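Local structure of peptide ABC transporter, peptide-binding protein (Thermus thermophilus, 2D5W) at residues Ser13-Val18 with Tyr249-Asn254. The protein binds oligopeptides, here a pentapeptide, and probably delivers them to an ABC transporter for uptake into the cell. Residues are numbered along the deposited sequence; the frame is centred on the assembly and turned at random.
Sequences SQEPRV and YRFIQN
Glu-15 lays its side chain over one face of the Phe-251 ring, with CG 3.7 Å from the ring centroid in a CH-pi contact. Chi1 of -175° sets CG anti to the backbone N and over the ring; the chain, extended beyond CG, then carries the carboxylate over the CD2 side, its plane 9° from the ring's. Glutamate suits the place because its methylenes cover the ring while OE2 is held by Trp-218 NE1 and Gly-221 N. The flat, apolar Phe-251 offers a face to Glu-15 and CZ to the ring carbon CD of Pro-16, 3.8 Å away. The buried Gln-14 O, which has no hydrogen-bond partner, lies 3.1 Å from Phe-251 CD1. An alanine in place of Phe-251 would probably leave the Glu-15 methylenes and Pro-16 CD without their apolar support and open a gap beneath them. The backbones meet through CA-H...O contacts, Ser-13 CA to Ile-252 O at 3.2 Å and Gln-253 CA to Ser-13 O at 3.5 Å. The Gln-14 side chain heads away, its amide using both ends: OE1 bonds Ser-443 OG and NE2 the bound peptide's backbone. The contact forms where parallel neighbours 7-12 and 246-251 leave their sheet, between helices 31-40 and 255-264.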
loop_
_atom_site.group_PDB
_atom_site.type_symbol
_atom_site.label_atom_id
_atom_site.label_comp_id
_atom_site.label_asym_id
_atom_site.label_seq_id
_atom_site.Cartn_x
_atom_site.Cartn_y
_atom_site.Cartn_z
ATOM N N SER A 13 9.153 -2.697 -11.498
ATOM C CA SER A 13 10.376 -3.164 -10.850
ATOM C C SER A 13 10.122 -4.106 -9.672
ATOM O O SER A 13 11.064 -4.534 -9.002
ATOM C CB SER A 13 11.215 -1.975 -10.384
ATOM O OG SER A 13 10.510 -1.190 -9.443
ATOM N N GLN A 14 8.853 -4.413 -9.418
ATOM C CA GLN A 14 8.472 -5.321 -8.342
ATOM C C GLN A 14 7.374 -6.223 -8.873
ATOM O O GLN A 14 6.589 -5.813 -9.727
ATOM C CB GLN A 14 7.982 -4.536 -7.126
ATOM C CG GLN A 14 9.084 -3.701 -6.497
ATOM C CD GLN A 14 8.620 -2.879 -5.317
ATOM O OE1 GLN A 14 7.621 -3.196 -4.670
ATOM N NE2 GLN A 14 9.355 -1.818 -5.020
ATOM N N GLU A 15 7.325 -7.449 -8.369
ATOM C CA GLU A 15 6.340 -8.428 -8.814
ATOM C C GLU A 15 5.483 -8.929 -7.654
ATOM O O GLU A 15 5.983 -9.138 -6.553
ATOM C CB GLU A 15 7.067 -9.610 -9.460
ATOM C CG GLU A 15 6.163 -10.663 -10.080
ATOM C CD GLU A 15 6.938 -11.721 -10.850
ATOM O OE1 GLU A 15 8.155 -11.532 -11.071
ATOM O OE2 GLU A 15 6.332 -12.740 -11.248
ATOM N N PRO A 16 4.175 -9.114 -7.885
ATOM C CA PRO A 16 3.315 -9.603 -6.801
ATOM C C PRO A 16 3.778 -10.981 -6.334
ATOM O O PRO A 16 4.172 -11.814 -7.149
ATOM C CB PRO A 16 1.938 -9.683 -7.457
ATOM C CG PRO A 16 2.004 -8.660 -8.548
ATOM C CD PRO A 16 3.392 -8.839 -9.103
ATOM N N ARG A 17 3.732 -11.226 -5.030
ATOM C CA ARG A 17 4.121 -12.534 -4.513
ATOM C C ARG A 17 2.990 -13.530 -4.788
ATOM O O ARG A 17 3.239 -14.700 -5.075
ATOM C CB ARG A 17 4.411 -12.446 -3.015
ATOM C CG ARG A 17 4.794 -13.777 -2.360
ATOM C CD ARG A 17 5.919 -14.498 -3.103
ATOM N NE ARG A 17 6.323 -15.739 -2.440
ATOM C CZ ARG A 17 7.137 -15.802 -1.390
ATOM N NH1 ARG A 17 7.441 -16.977 -0.855
ATOM N NH2 ARG A 17 7.658 -14.694 -0.881
ATOM N N VAL A 18 1.755 -13.048 -4.676
ATOM C CA VAL A 18 0.547 -13.831 -4.945
ATOM C C VAL A 18 -0.403 -12.895 -5.686
ATOM O O VAL A 18 -0.186 -11.678 -5.700
ATOM C CB VAL A 18 -0.138 -14.353 -3.648
ATOM C CG1 VAL A 18 0.754 -15.376 -2.970
ATOM C CG2 VAL A 18 -0.450 -13.202 -2.711
ATOM N N TYR A 249 2.404 -7.085 -18.064
ATOM C CA TYR A 249 3.292 -6.448 -17.102
ATOM C C TYR A 249 4.612 -7.201 -17.201
ATOM O O TYR A 249 4.637 -8.430 -17.120
ATOM C CB TYR A 249 2.749 -6.583 -15.680
ATOM C CG TYR A 249 1.962 -5.390 -15.199
ATOM C CD1 TYR A 249 2.537 -4.451 -14.339
ATOM C CD2 TYR A 249 0.640 -5.196 -15.599
ATOM C CE1 TYR A 249 1.816 -3.353 -13.889
ATOM C CE2 TYR A 249 -0.088 -4.101 -15.156
ATOM C CZ TYR A 249 0.502 -3.185 -14.303
ATOM O OH TYR A 249 -0.235 -2.108 -13.868
ATOM N N ARG A 250 5.698 -6.464 -17.410
ATOM C CA ARG A 250 7.036 -7.038 -17.489
ATOM C C ARG A 250 7.762 -6.610 -16.224
ATOM O O ARG A 250 7.777 -5.429 -15.879
ATOM C CB ARG A 250 7.782 -6.519 -18.717
ATOM C CG ARG A 250 7.395 -7.203 -20.015
ATOM C CD ARG A 250 8.231 -6.674 -21.166
ATOM N NE ARG A 250 9.663 -6.815 -20.914
ATOM C CZ ARG A 250 10.611 -6.255 -21.659
ATOM N NH1 ARG A 250 11.890 -6.434 -21.357
ATOM N NH2 ARG A 250 10.278 -5.510 -22.705
ATOM N N PHE A 251 8.363 -7.577 -15.538
ATOM C CA PHE A 251 9.065 -7.315 -14.290
ATOM C C PHE A 251 10.574 -7.354 -14.428
ATOM O O PHE A 251 11.144 -8.352 -14.871
ATOM C CB PHE A 251 8.617 -8.330 -13.238
ATOM C CG PHE A 251 7.134 -8.356 -13.038
ATOM C CD1 PHE A 251 6.482 -7.265 -12.475
ATOM C CD2 PHE A 251 6.375 -9.441 -13.466
ATOM C CE1 PHE A 251 5.100 -7.247 -12.345
ATOM C CE2 PHE A 251 4.985 -9.431 -13.339
ATOM C CZ PHE A 251 4.351 -8.330 -12.778
ATOM N N ILE A 252 11.212 -6.252 -14.048
ATOM C CA ILE A 252 12.667 -6.132 -14.081
ATOM C C ILE A 252 13.036 -5.550 -12.717
ATOM O O ILE A 252 12.838 -4.362 -12.461
ATOM C CB ILE A 252 13.126 -5.210 -15.235
ATOM C CG1 ILE A 252 12.640 -5.784 -16.574
ATOM C CG2 ILE A 252 14.650 -5.098 -15.239
ATOM C CD1 ILE A 252 12.974 -4.925 -17.783
ATOM N N GLN A 253 13.564 -6.406 -11.844
ATOM C CA GLN A 253 13.892 -6.036 -10.468
ATOM C C GLN A 253 14.910 -4.924 -10.263
ATOM O O GLN A 253 14.752 -4.093 -9.364
ATOM C CB GLN A 253 14.350 -7.274 -9.695
ATOM C CG GLN A 253 14.396 -7.067 -8.188
ATOM C CD GLN A 253 15.003 -8.242 -7.453
ATOM O OE1 GLN A 253 14.897 -9.389 -7.887
ATOM N NE2 GLN A 253 15.633 -7.963 -6.319
ATOM N N ASN A 254 15.969 -4.921 -11.060
ATOM C CA ASN A 254 16.970 -3.876 -10.924
ATOM C C ASN A 254 16.422 -2.650 -11.641
ATOM O O ASN A 254 16.167 -2.691 -12.846
ATOM C CB ASN A 254 18.297 -4.319 -11.535
ATOM C CG ASN A 254 19.366 -3.259 -11.405
ATOM O OD1 ASN A 254 19.318 -2.232 -12.080
ATOM N ND2 ASN A 254 20.328 -3.489 -10.518
#